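Local coordinates for replicative DNA helicase (Mycobacterium chimaera, PDB 6RIY), which contains a self-splicing intein of the Hedgehog/intein (HINT) fold, here crystallised on its own, that probably excises itself from the helicase precursor and joins the flanking segments, at residues A[76-88]-A[106-118]. Numbering follows the deposited sequence.
Sequences SAQLRSGADRIVV and VPVVQIESARRVA
Arg-85 pairs with Gln-110 and Val-87 with Pro-107 where the short strand 85-87 runs antiparallel to strand 107-117, forming one border of a four-stranded sheet in the all-beta Hedgehog/intein fold. The strand axes come within 4.7 Å at 153°. Ile-86 bonds to strand 107-117 through both its N, to Val-109 O (2.8 Å), and its O, from Val-108 N. The non-hydrogen-bonded pair with Val-87 asks for no N-H from Pro-107, so proline costs nothing there. Beyond the strand, Ile-111 N bonds Asp-84 O (2.9 Å) and its O receives Gly-82 N; glycine easily adopts the positive phi of Gly-82. Ile-111 points toward 76-88, its CD1 3.7 Å from Ile-86 CG1 on the face of Ile-86 and Val-109; Trp-67 and Pro-142 also touch Ile-86. Small Ala-114 lets Leu-79 CB approach its CB to 3.9 Å. Ser-81 lies so close to the bulge at Glu-112 and Ser-113 that a short hydroxyl suffices: OG donates to Glu-112 O (2.7 Å). On the face of Arg-85, Gln-110 leaves its backbone with CG anti to N (chi1 -171°), then bends at chi2, which lays NE2 3.4 Å above the guanidinium centre of Arg-85; NE2 also gives Gly-82 O a weak, bent hydrogen bond (2.7 Å, 119°).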
ATOM      1  N   SER A  76      -0.634   2.856  -9.372  1.00 10.27           N
ATOM      2  CA  SER A  76      -2.080   2.685  -9.257  1.00 11.98           C
ATOM      3  C   SER A  76      -2.771   2.983 -10.578  1.00 16.46           C
ATOM      4  O   SER A  76      -3.694   2.269 -10.979  1.00 17.67           O
ATOM      5  CB  SER A  76      -2.648   3.596  -8.160  1.00 11.82           C
ATOM      6  OG  SER A  76      -1.837   3.604  -7.000  1.00 12.20           O
ATOM      7  N   ALA A  77      -2.317   4.024 -11.277  1.00 16.19           N
ATOM      8  CA  ALA A  77      -2.953   4.447 -12.522  1.00 15.65           C
ATOM      9  C   ALA A  77      -2.727   3.467 -13.667  1.00 18.38           C
ATOM     10  O   ALA A  77      -3.413   3.564 -14.689  1.00 25.25           O
ATOM     11  CB  ALA A  77      -2.442   5.827 -12.929  1.00 22.43           C
ATOM     12  N   GLN A  78      -1.772   2.553 -13.539  1.00 14.84           N
ATOM     13  CA  GLN A  78      -1.519   1.577 -14.589  1.00 19.70           C
ATOM     14  C   GLN A  78      -2.077   0.198 -14.269  1.00 18.96           C
ATOM     15  O   GLN A  78      -1.946  -0.704 -15.099  1.00 20.34           O
ATOM     16  CB  GLN A  78      -0.016   1.472 -14.868  1.00 28.92           C
ATOM     17  N   LEU A  79      -2.696   0.002 -13.104  1.00 14.32           N
ATOM     18  CA  LEU A  79      -3.173  -1.329 -12.740  1.00 18.50           C
ATOM     19  C   LEU A  79      -4.353  -1.753 -13.613  1.00 19.91           C
ATOM     20  O   LEU A  79      -5.213  -0.941 -13.955  1.00 20.29           O
ATOM     21  CB  LEU A  79      -3.567  -1.361 -11.272  1.00 13.28           C
ATOM     22  CG  LEU A  79      -2.397  -1.318 -10.283  1.00 10.96           C
ATOM     23  CD1 LEU A  79      -2.918  -1.208  -8.866  1.00 12.32           C
ATOM     24  CD2 LEU A  79      -1.508  -2.551 -10.431  1.00 14.04           C
ATOM     25  N   ARG A  80      -4.397  -3.044 -13.959  1.00 18.58           N
ATOM     26  CA  ARG A  80      -5.332  -3.573 -14.948  1.00 21.74           C
ATOM     27  C   ARG A  80      -6.198  -4.664 -14.332  1.00 29.21           C
ATOM     28  O   ARG A  80      -5.681  -5.580 -13.678  1.00 24.37           O
ATOM     29  CB  ARG A  80      -4.587  -4.133 -16.165  1.00 25.92           C
ATOM     30  CG  ARG A  80      -3.743  -3.122 -16.918  1.00 26.94           C
ATOM     31  CD  ARG A  80      -2.811  -3.816 -17.892  1.00 34.87           C
ATOM     32  NE  ARG A  80      -1.866  -4.700 -17.211  1.00 31.71           N
ATOM     33  CZ  ARG A  80      -1.128  -5.617 -17.827  1.00 42.43           C
ATOM     34  NH1 ARG A  80      -1.220  -5.776 -19.142  1.00 40.15           N
ATOM     35  NH2 ARG A  80      -0.293  -6.375 -17.129  1.00 44.64           N
ATOM     36  N   SER A  81      -7.509  -4.570 -14.563  1.00 26.78           N
ATOM     37  CA  SER A  81      -8.443  -5.587 -14.092  1.00 27.37           C
ATOM     38  C   SER A  81      -8.054  -6.959 -14.619  1.00 26.51           C
ATOM     39  O   SER A  81      -7.821  -7.132 -15.819  1.00 31.09           O
ATOM     40  CB  SER A  81      -9.866  -5.248 -14.548  1.00 28.77           C
ATOM     41  OG  SER A  81     -10.305  -4.015 -13.999  1.00 30.77           O
ATOM     42  N   GLY A  82      -7.981  -7.931 -13.722  1.00 25.08           N
ATOM     43  CA  GLY A  82      -7.678  -9.306 -14.127  1.00 32.08           C
ATOM     44  C   GLY A  82      -6.250  -9.579 -14.550  1.00 34.76           C
ATOM     45  O   GLY A  82      -5.647 -10.557 -14.098  1.00 42.20           O
ATOM     46  N   ALA A  83      -5.680  -8.717 -15.397  1.00 27.55           N
ATOM     47  CA  ALA A  83      -4.355  -8.968 -15.954  1.00 31.59           C
ATOM     48  C   ALA A  83      -3.247  -8.950 -14.907  1.00 29.37           C
ATOM     49  O   ALA A  83      -2.184  -9.530 -15.157  1.00 29.44           O
ATOM     50  CB  ALA A  83      -4.039  -7.940 -17.043  1.00 35.90           C
ATOM     51  N   ASP A  84      -3.466  -8.316 -13.753  1.00 27.33           N
ATOM     52  CA  ASP A  84      -2.411  -8.051 -12.779  1.00 17.74           C
ATOM     53  C   ASP A  84      -2.658  -8.818 -11.482  1.00 17.06           C
ATOM     54  O   ASP A  84      -3.778  -8.824 -10.964  1.00 20.76           O
ATOM     55  CB  ASP A  84      -2.302  -6.547 -12.503  1.00 18.63           C
ATOM     56  CG  ASP A  84      -1.612  -5.792 -13.631  1.00 21.17           C
ATOM     57  OD1 ASP A  84      -0.725  -6.372 -14.288  1.00 23.13           O
ATOM     58  OD2 ASP A  84      -1.953  -4.611 -13.862  1.00 25.36           O
ATOM     59  N   ARG A  85      -1.617  -9.492 -10.984  1.00 19.08           N
ATOM     60  CA  ARG A  85      -1.629 -10.168  -9.690  1.00 20.93           C
ATOM     61  C   ARG A  85      -0.473  -9.661  -8.840  1.00 21.61           C
ATOM     62  O   ARG A  85       0.654  -9.535  -9.329  1.00 22.99           O
ATOM     63  CB  ARG A  85      -1.484 -11.689  -9.822  1.00 23.55           C
ATOM     64  CG  ARG A  85      -2.701 -12.425 -10.336  1.00 29.79           C
ATOM     65  CD  ARG A  85      -2.464 -13.933 -10.284  1.00 30.92           C
ATOM     66  NE  ARG A  85      -3.485 -14.668 -11.019  1.00 37.37           N
ATOM     67  CZ  ARG A  85      -4.653 -15.037 -10.507  1.00 39.82           C
ATOM     68  NH1 ARG A  85      -4.956 -14.736  -9.249  1.00 35.26           N
ATOM     69  NH2 ARG A  85      -5.519 -15.710 -11.256  1.00 40.41           N
ATOM     70  N   ILE A  86      -0.751  -9.418  -7.562  1.00 19.84           N
ATOM     71  CA  ILE A  86       0.270  -9.008  -6.601  1.00 17.51           C
ATOM     72  C   ILE A  86       1.078 -10.234  -6.183  1.00 20.02           C
ATOM     73  O   ILE A  86       0.520 -11.225  -5.697  1.00 23.83           O
ATOM     74  CB  ILE A  86      -0.362  -8.331  -5.379  1.00 18.10           C
ATOM     75  CG1 ILE A  86      -1.169  -7.089  -5.787  1.00 18.06           C
ATOM     76  CG2 ILE A  86       0.708  -8.006  -4.358  1.00 18.35           C
ATOM     77  CD1 ILE A  86      -0.317  -5.902  -6.255  1.00 15.90           C
ATOM     78  N   VAL A  87       2.400 -10.161  -6.343  1.00 20.35           N
ATOM     79  CA  VAL A  87       3.276 -11.312  -6.151  1.00 25.10           C
ATOM     80  C   VAL A  87       4.486 -10.891  -5.326  1.00 31.02           C
ATOM     81  O   VAL A  87       5.080  -9.835  -5.580  1.00 35.84           O
ATOM     82  CB  VAL A  87       3.716 -11.909  -7.507  1.00 24.57           C
ATOM     83  CG1 VAL A  87       5.075 -12.583  -7.390  1.00 29.03           C
ATOM     84  CG2 VAL A  87       2.662 -12.891  -8.029  1.00 30.37           C
ATOM     85  N   VAL A  88       4.863 -11.726  -4.349  1.00 39.01           N
ATOM     86  CA  VAL A  88       5.971 -11.437  -3.446  1.00 40.51           C
ATOM     87  C   VAL A  88       6.919 -12.624  -3.376  1.00 37.20           C
ATOM     88  O   VAL A  88       6.593 -13.739  -3.779  1.00 40.27           O
ATOM     89  CB  VAL A  88       5.494 -11.085  -2.026  1.00 41.32           C
ATOM     90  CG1 VAL A  88       4.908  -9.713  -2.020  1.00 40.27           C
ATOM     91  CG2 VAL A  88       4.494 -12.127  -1.537  1.00 44.30           C
ATOM     92  N   VAL A 106       4.952 -16.608  -5.276  1.00 44.73           N
ATOM     93  CA  VAL A 106       3.755 -16.870  -4.485  1.00 45.88           C
ATOM     94  C   VAL A 106       2.716 -15.773  -4.718  1.00 40.26           C
ATOM     95  O   VAL A 106       2.946 -14.614  -4.361  1.00 40.76           O
ATOM     96  CB  VAL A 106       4.091 -16.994  -2.986  1.00 46.82           C
ATOM     97  CG1 VAL A 106       2.932 -17.628  -2.235  1.00 48.24           C
ATOM     98  CG2 VAL A 106       5.367 -17.808  -2.786  1.00 49.92           C
ATOM     99  N   PRO A 107       1.582 -16.141  -5.317  1.00 38.59           N
ATOM    100  CA  PRO A 107       0.549 -15.146  -5.639  1.00 34.97           C
ATOM    101  C   PRO A 107      -0.317 -14.812  -4.431  1.00 30.81           C
ATOM    102  O   PRO A 107      -0.739 -15.697  -3.681  1.00 36.33           O
ATOM    103  CB  PRO A 107      -0.271 -15.838  -6.734  1.00 38.34           C
ATOM    104  CG  PRO A 107      -0.133 -17.303  -6.417  1.00 41.80           C
ATOM    105  CD  PRO A 107       1.235 -17.490  -5.803  1.00 43.41           C
ATOM    106  N   VAL A 108      -0.580 -13.519  -4.247  1.00 21.87           N
ATOM    107  CA  VAL A 108      -1.259 -13.009  -3.055  1.00 18.72           C
ATOM    108  C   VAL A 108      -2.717 -12.656  -3.350  1.00 19.16           C
ATOM    109  O   VAL A 108      -3.637 -13.256  -2.783  1.00 19.80           O
ATOM    110  CB  VAL A 108      -0.500 -11.809  -2.448  1.00 25.32           C
ATOM    111  CG1 VAL A 108      -1.311 -11.186  -1.325  1.00 23.47           C
ATOM    112  CG2 VAL A 108       0.874 -12.247  -1.956  1.00 27.25           C
ATOM    113  N   VAL A 109      -2.942 -11.666  -4.222  1.00 16.62           N
ATOM    114  CA  VAL A 109      -4.280 -11.262  -4.649  1.00 17.67           C
ATOM    115  C   VAL A 109      -4.229 -10.832  -6.110  1.00 22.21           C
ATOM    116  O   VAL A 109      -3.165 -10.546  -6.662  1.00 19.43           O
ATOM    117  CB  VAL A 109      -4.879 -10.101  -3.812  1.00 15.62           C
ATOM    118  CG1 VAL A 109      -5.286 -10.559  -2.419  1.00 23.79           C
ATOM    119  CG2 VAL A 109      -3.916  -8.907  -3.776  1.00 13.70           C
ATOM    120  N   GLN A 110      -5.408 -10.775  -6.730  1.00 16.61           N
ATOM    121  CA  GLN A 110      -5.585 -10.274  -8.087  1.00 16.69           C
ATOM    122  C   GLN A 110      -6.163  -8.864  -8.029  1.00 16.00           C
ATOM    123  O   GLN A 110      -6.979  -8.557  -7.155  1.00 14.95           O
ATOM    124  CB  GLN A 110      -6.513 -11.201  -8.878  1.00 18.86           C
ATOM    125  CG  GLN A 110      -6.622 -10.924 -10.367  1.00 22.55           C
ATOM    126  CD  GLN A 110      -6.873 -12.187 -11.161  1.00 29.00           C
ATOM    127  OE1 GLN A 110      -7.751 -12.981 -10.820  1.00 30.45           O
ATOM    128  NE2 GLN A 110      -6.097 -12.386 -12.226  1.00 23.12           N
ATOM    129  N   ILE A 111      -5.731  -8.004  -8.953  1.00 14.71           N
ATOM    130  CA  ILE A 111      -6.358  -6.692  -9.094  1.00 14.82           C
ATOM    131  C   ILE A 111      -7.719  -6.865  -9.752  1.00 18.13           C
ATOM    132  O   ILE A 111      -7.842  -7.472 -10.825  1.00 20.36           O
ATOM    133  CB  ILE A 111      -5.476  -5.732  -9.898  1.00 22.83           C
ATOM    134  CG1 ILE A 111      -4.377  -5.157  -9.002  1.00 27.99           C
ATOM    135  CG2 ILE A 111      -6.330  -4.573 -10.475  1.00 21.40           C
ATOM    136  CD1 ILE A 111      -3.213  -6.102  -8.744  1.00 25.27           C
ATOM    137  N   GLU A 112      -8.759  -6.355  -9.094  1.00 15.33           N
ATOM    138  CA  GLU A 112     -10.078  -6.377  -9.704  1.00 19.24           C
ATOM    139  C   GLU A 112     -10.351  -5.109 -10.491  1.00 23.55           C
ATOM    140  O   GLU A 112     -10.904  -5.171 -11.593  1.00 28.78           O
ATOM    141  CB  GLU A 112     -11.159  -6.575  -8.641  1.00 23.15           C
ATOM    142  CG  GLU A 112     -11.092  -7.916  -7.921  1.00 28.64           C
ATOM    143  CD  GLU A 112     -11.634  -9.073  -8.748  1.00 31.83           C
ATOM    144  OE1 GLU A 112     -11.508  -9.049  -9.991  1.00 31.98           O
ATOM    145  OE2 GLU A 112     -12.202 -10.010  -8.147  1.00 33.56           O
ATOM    146  N   SER A 113      -9.969  -3.959  -9.947  1.00 18.87           N
ATOM    147  CA  SER A 113     -10.175  -2.703 -10.644  1.00 20.36           C
ATOM    148  C   SER A 113      -9.323  -1.644  -9.971  1.00 16.94           C
ATOM    149  O   SER A 113      -8.966  -1.769  -8.797  1.00 14.55           O
ATOM    150  CB  SER A 113     -11.651  -2.291 -10.640  1.00 28.74           C
ATOM    151  OG  SER A 113     -12.114  -2.088  -9.314  1.00 27.15           O
ATOM    152  N   ALA A 114      -8.979  -0.618 -10.744  1.00 17.04           N
ATOM    153  CA  ALA A 114      -8.355   0.593 -10.234  1.00 14.46           C
ATOM    154  C   ALA A 114      -9.017   1.758 -10.948  1.00 16.18           C
ATOM    155  O   ALA A 114      -9.032   1.802 -12.183  1.00 23.04           O
ATOM    156  CB  ALA A 114      -6.842   0.593 -10.465  1.00 17.58           C
ATOM    157  N   ARG A 115      -9.605   2.670 -10.183  1.00 13.54           N
ATOM    158  CA  ARG A 115     -10.400   3.734 -10.769  1.00 16.55           C
ATOM    159  C   ARG A 115     -10.048   5.048 -10.092  1.00 14.19           C
ATOM    160  O   ARG A 115      -9.853   5.092  -8.878  1.00 14.89           O
ATOM    161  CB  ARG A 115     -11.899   3.451 -10.623  1.00 17.84           C
ATOM    162  N   ARG A 116      -9.966   6.111 -10.888  1.00 18.67           N
ATOM    163  CA  ARG A 116      -9.759   7.438 -10.332  1.00 16.86           C
ATOM    164  C   ARG A 116     -10.943   7.813  -9.449  1.00 17.84           C
ATOM    165  O   ARG A 116     -12.100   7.607  -9.826  1.00 22.46           O
ATOM    166  CB  ARG A 116      -9.591   8.449 -11.463  1.00 23.44           C
ATOM    167  CG  ARG A 116      -9.401   9.871 -11.010  1.00 25.36           C
ATOM    168  CD  ARG A 116      -7.968  10.129 -10.600  1.00 26.00           C
ATOM    169  NE  ARG A 116      -7.753  11.538 -10.288  1.00 29.36           N
ATOM    170  CZ  ARG A 116      -7.481  12.476 -11.190  1.00 33.83           C
ATOM    171  NH1 ARG A 116      -7.380  12.162 -12.477  1.00 37.89           N
ATOM    172  NH2 ARG A 116      -7.305  13.733 -10.804  1.00 29.69           N
ATOM    173  N   VAL A 117     -10.653   8.345  -8.261  1.00 15.41           N
ATOM    174  CA  VAL A 117     -11.677   8.818  -7.342  1.00 15.20           C
ATOM    175  C   VAL A 117     -11.300  10.221  -6.878  1.00 17.58           C
ATOM    176  O   VAL A 117     -10.254  10.752  -7.242  1.00 18.57           O
ATOM    177  CB  VAL A 117     -11.874   7.869  -6.143  1.00 20.36           C
ATOM    178  CG1 VAL A 117     -12.463   6.548  -6.622  1.00 18.96           C
ATOM    179  CG2 VAL A 117     -10.549   7.654  -5.395  1.00 18.73           C
ATOM    180  N   ALA A 118     -12.185  10.829  -6.088  1.00 18.90           N
ATOM    181  CA  ALA A 118     -11.897  12.134  -5.508  1.00 19.31           C
ATOM    182  C   ALA A 118     -10.623  12.095  -4.670  1.00 14.83           C
ATOM    183  O   ALA A 118     -10.331  11.106  -3.996  1.00 14.67           O
ATOM    184  CB  ALA A 118     -13.069  12.600  -4.647  1.00 21.22           C
TER
HETATM  185  O   HOH W   1     -10.409  -0.707 -13.458  1.00 37.92           O